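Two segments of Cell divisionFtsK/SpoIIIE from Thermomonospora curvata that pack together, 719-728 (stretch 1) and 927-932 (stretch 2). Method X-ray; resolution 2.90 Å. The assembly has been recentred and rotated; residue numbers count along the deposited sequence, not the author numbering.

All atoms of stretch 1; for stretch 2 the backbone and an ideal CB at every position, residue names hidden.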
# COMPACT_ATOMS: atom_id res chain seq x y z
N ALA A 719 10.93 19.55 8.70
CA ALA A 719 9.74 19.80 9.50
C ALA A 719 8.90 20.96 8.96
O ALA A 719 7.68 20.95 9.07
CB ALA A 719 10.12 20.08 10.95
N ASP A 720 9.57 21.94 8.37
CA ASP A 720 8.88 23.11 7.83
C ASP A 720 7.97 22.74 6.66
O ASP A 720 6.86 23.25 6.54
CB ASP A 720 9.89 24.17 7.39
CG ASP A 720 10.61 24.82 8.55
OD1 ASP A 720 10.11 25.85 9.06
OD2 ASP A 720 11.67 24.30 8.96
N ARG A 721 8.45 21.84 5.80
CA ARG A 721 7.70 21.44 4.62
C ARG A 721 6.58 20.47 4.99
O ARG A 721 5.59 20.35 4.27
CB ARG A 721 8.63 20.80 3.59
CG ARG A 721 8.00 20.64 2.22
CD ARG A 721 9.05 20.30 1.17
NE ARG A 721 8.55 20.53 -0.18
CZ ARG A 721 8.69 21.67 -0.85
NH1 ARG A 721 9.33 22.68 -0.29
NH2 ARG A 721 8.20 21.79 -2.07
N ILE A 722 6.74 19.78 6.12
CA ILE A 722 5.74 18.83 6.59
C ILE A 722 4.47 19.54 7.03
O ILE A 722 3.37 19.14 6.66
CB ILE A 722 6.28 17.98 7.75
CG1 ILE A 722 7.32 16.98 7.23
CG2 ILE A 722 5.16 17.22 8.43
CD1 ILE A 722 8.01 16.20 8.32
N ARG A 723 4.63 20.61 7.80
CA ARG A 723 3.49 21.39 8.27
C ARG A 723 2.78 22.06 7.10
O ARG A 723 1.55 22.11 7.06
CB ARG A 723 3.93 22.45 9.28
CG ARG A 723 4.77 21.93 10.42
CD ARG A 723 5.04 23.03 11.43
NE ARG A 723 6.31 22.84 12.13
CZ ARG A 723 7.46 23.39 11.74
NH1 ARG A 723 7.50 24.15 10.66
NH2 ARG A 723 8.56 23.17 12.44
N ARG A 724 3.56 22.57 6.15
CA ARG A 724 3.02 23.28 5.00
C ARG A 724 2.31 22.35 4.03
O ARG A 724 1.31 22.73 3.43
CB ARG A 724 4.13 24.04 4.28
CG ARG A 724 4.54 25.33 4.97
CD ARG A 724 3.36 26.26 5.12
NE ARG A 724 2.70 26.51 3.84
CZ ARG A 724 1.48 27.02 3.72
NH1 ARG A 724 0.78 27.34 4.79
NH2 ARG A 724 0.97 27.22 2.51
N THR A 725 2.83 21.14 3.88
CA THR A 725 2.21 20.14 3.01
C THR A 725 0.79 19.84 3.46
O THR A 725 -0.11 19.66 2.65
CB THR A 725 3.03 18.84 2.97
OG1 THR A 725 4.36 19.11 2.51
CG2 THR A 725 2.39 17.82 2.04
N VAL A 726 0.59 19.79 4.77
CA VAL A 726 -0.72 19.56 5.34
C VAL A 726 -1.55 20.83 5.31
O VAL A 726 -2.76 20.80 5.07
CB VAL A 726 -0.62 19.04 6.79
CG1 VAL A 726 -2.00 18.76 7.37
CG2 VAL A 726 0.23 17.78 6.84
N ALA A 727 -0.90 21.97 5.54
CA ALA A 727 -1.57 23.26 5.54
C ALA A 727 -2.09 23.63 4.16
O ALA A 727 -3.14 24.25 4.03
CB ALA A 727 -0.64 24.34 6.06
N GLU A 728 -1.34 23.25 3.13
CA GLU A 728 -1.72 23.56 1.76
C GLU A 728 -3.00 22.83 1.37
O GLU A 728 -3.88 23.41 0.74
CB GLU A 728 -0.59 23.19 0.79
CG GLU A 728 -0.85 23.60 -0.64
CD GLU A 728 -0.85 25.11 -0.81
OE1 GLU A 728 -0.02 25.77 -0.17
OE2 GLU A 728 -1.69 25.62 -1.58
N UNK A 927 1.76 34.33 8.54
CA UNK A 927 1.89 33.14 9.37
C UNK A 927 2.14 31.90 8.54
O UNK A 927 2.03 31.93 7.32
CB UNK A 927 0.63 32.95 10.22
N UNK A 928 2.48 30.80 9.21
CA UNK A 928 2.72 29.53 8.53
C UNK A 928 1.40 28.84 8.21
O UNK A 928 1.32 28.04 7.28
CB UNK A 928 3.60 28.62 9.39
N UNK A 929 0.38 29.15 9.00
CA UNK A 929 -0.90 28.45 8.92
C UNK A 929 -1.57 28.59 7.56
O UNK A 929 -1.92 27.59 6.93
CB UNK A 929 -1.84 28.97 10.01
N UNK A 930 -1.75 29.82 7.10
CA UNK A 930 -2.45 30.07 5.85
C UNK A 930 -1.74 31.10 4.98
O UNK A 930 -2.28 31.55 3.97
CB UNK A 930 -3.88 30.53 6.14
N UNK A 931 -0.52 31.48 5.38
CA UNK A 931 0.28 32.47 4.67
C UNK A 931 -0.46 33.80 4.52
O UNK A 931 -0.26 34.51 3.54
CB UNK A 931 0.67 31.93 3.29
N UNK A 932 -1.30 34.12 5.49
CA UNK A 932 -2.05 35.37 5.49
C UNK A 932 -1.40 36.37 6.44
O UNK A 932 -0.76 35.98 7.41
CB UNK A 932 -3.51 35.13 5.88

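Stretch 1 is a helix, and the face it turns to stretch 2 carries R723, R724 and A727, with D720 one turn before R724. Stretch 2 is an irregular segment that passes this face closest at 928 and 929: the CA of 928 lies 7.2 Å from R724 CA, and the CA of 929 lies 6.2 Å from A727 CA.

At position 927 the ideal CB has nothing of stretch 1 within 5.5 Å, so the helix sets no requirement and many side chains would be tolerated. The backbone, however, curls back on itself, 927 N donating to 932 O at 3.2 Å, and the amides of 930 and 932 lie near the CB, so a short side chain with an acceptor, such as aspartate, asparagine or serine, would suit. The residue is D927. D927 OD1 accepts from the backbone N of 932 at 3.1 Å. More weakly, D927 OD1 also accepts from the backbone N of 930 at 3.5 Å, so the carboxylate braces the loop rather than the interface.

Position 928 is the one where stretch 1 has most to say. CA-to-CB runs sideways, with the ideal CB 4.9 Å from R724 CD, and the guanidinium of R723 lies beyond, within reach of a long side chain. An acidic group would suit best; glutamine could also reach, and a flexible apolar chain could cover the R724 methylenes but would offer nothing to the R723 guanidinium, leaving it D720 as its acidic partner within the two stretches. The residue is E928. With chi1 and chi2 both t it is extended, and E928 OE2 accepts from R723 NH1 at 2.8 Å in a salt bridge at the edge of the guanidinium. On the way, E928 CG packs 3.8 Å from R724 CD. The arginine is shared, since R723 NH1 also bridges to D720 OD1 at 3.5 Å; this brings two like charges together, D720 OD1 and E928 OE2 being 4.4 Å apart. The backbone contributes independently of side-chain identity: E928 O accepts from R724 NH1 at 2.6 Å.

At 929 CA-to-CB points away, so stretch 1 places little restriction on the side chain, and a polar one would be natural. D929 is found there, and its contact comes from the main chain, D929 O lying 3.6 Å from A727 CB.

Position 930 also points away from the helix, and a small polar residue would fit a turn of this kind. It is S930, whose OG is 2.7 Å from the OG of 932 in a hydrogen bond.

Position 931 has phi/psi of 56/32, a left-handed conformation in which glycine or asparagine would be easiest. Yet CA-to-CB points toward stretch 1, with the ideal CB 4.8 Å from R724 NH2, and an apolar chain could lie against the flat guanidinium. The residue is L931; L931 CD1 sits over one face of that group, 3.4 Å from R724 NH2, while E928 O and D929 O lie at its edge.

Position 932 is out of reach of the helix, so stretch 1 does not select; many side chains would be tolerated, a small polar one among them. S932 adds its hydroxyl to that of S930, alongside its backbone links to D927.

Stretch 2 927-932: DEDSLS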
# COMPACT_ATOMS: atom_id res chain seq x y z
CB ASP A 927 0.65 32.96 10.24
CG ASP A 927 -0.64 32.96 9.44
OD1 ASP A 927 -0.57 32.88 8.20
OD2 ASP A 927 -1.72 33.04 10.05
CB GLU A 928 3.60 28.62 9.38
CG GLU A 928 4.03 27.34 8.68
CD GLU A 928 4.70 26.36 9.62
OE1 GLU A 928 4.19 26.18 10.74
OE2 GLU A 928 5.73 25.77 9.23
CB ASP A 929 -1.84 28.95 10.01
CG ASP A 929 -3.03 28.03 10.22
OD1 ASP A 929 -2.90 27.07 11.01
OD2 ASP A 929 -4.09 28.27 9.60
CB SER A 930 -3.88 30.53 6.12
OG SER A 930 -3.90 31.66 6.98
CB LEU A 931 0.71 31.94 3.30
CG LEU A 931 1.65 30.74 3.31
CD1 LEU A 931 2.01 30.35 1.89
CD2 LEU A 931 2.90 31.06 4.10
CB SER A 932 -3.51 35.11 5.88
OG SER A 932 -3.59 34.32 7.04
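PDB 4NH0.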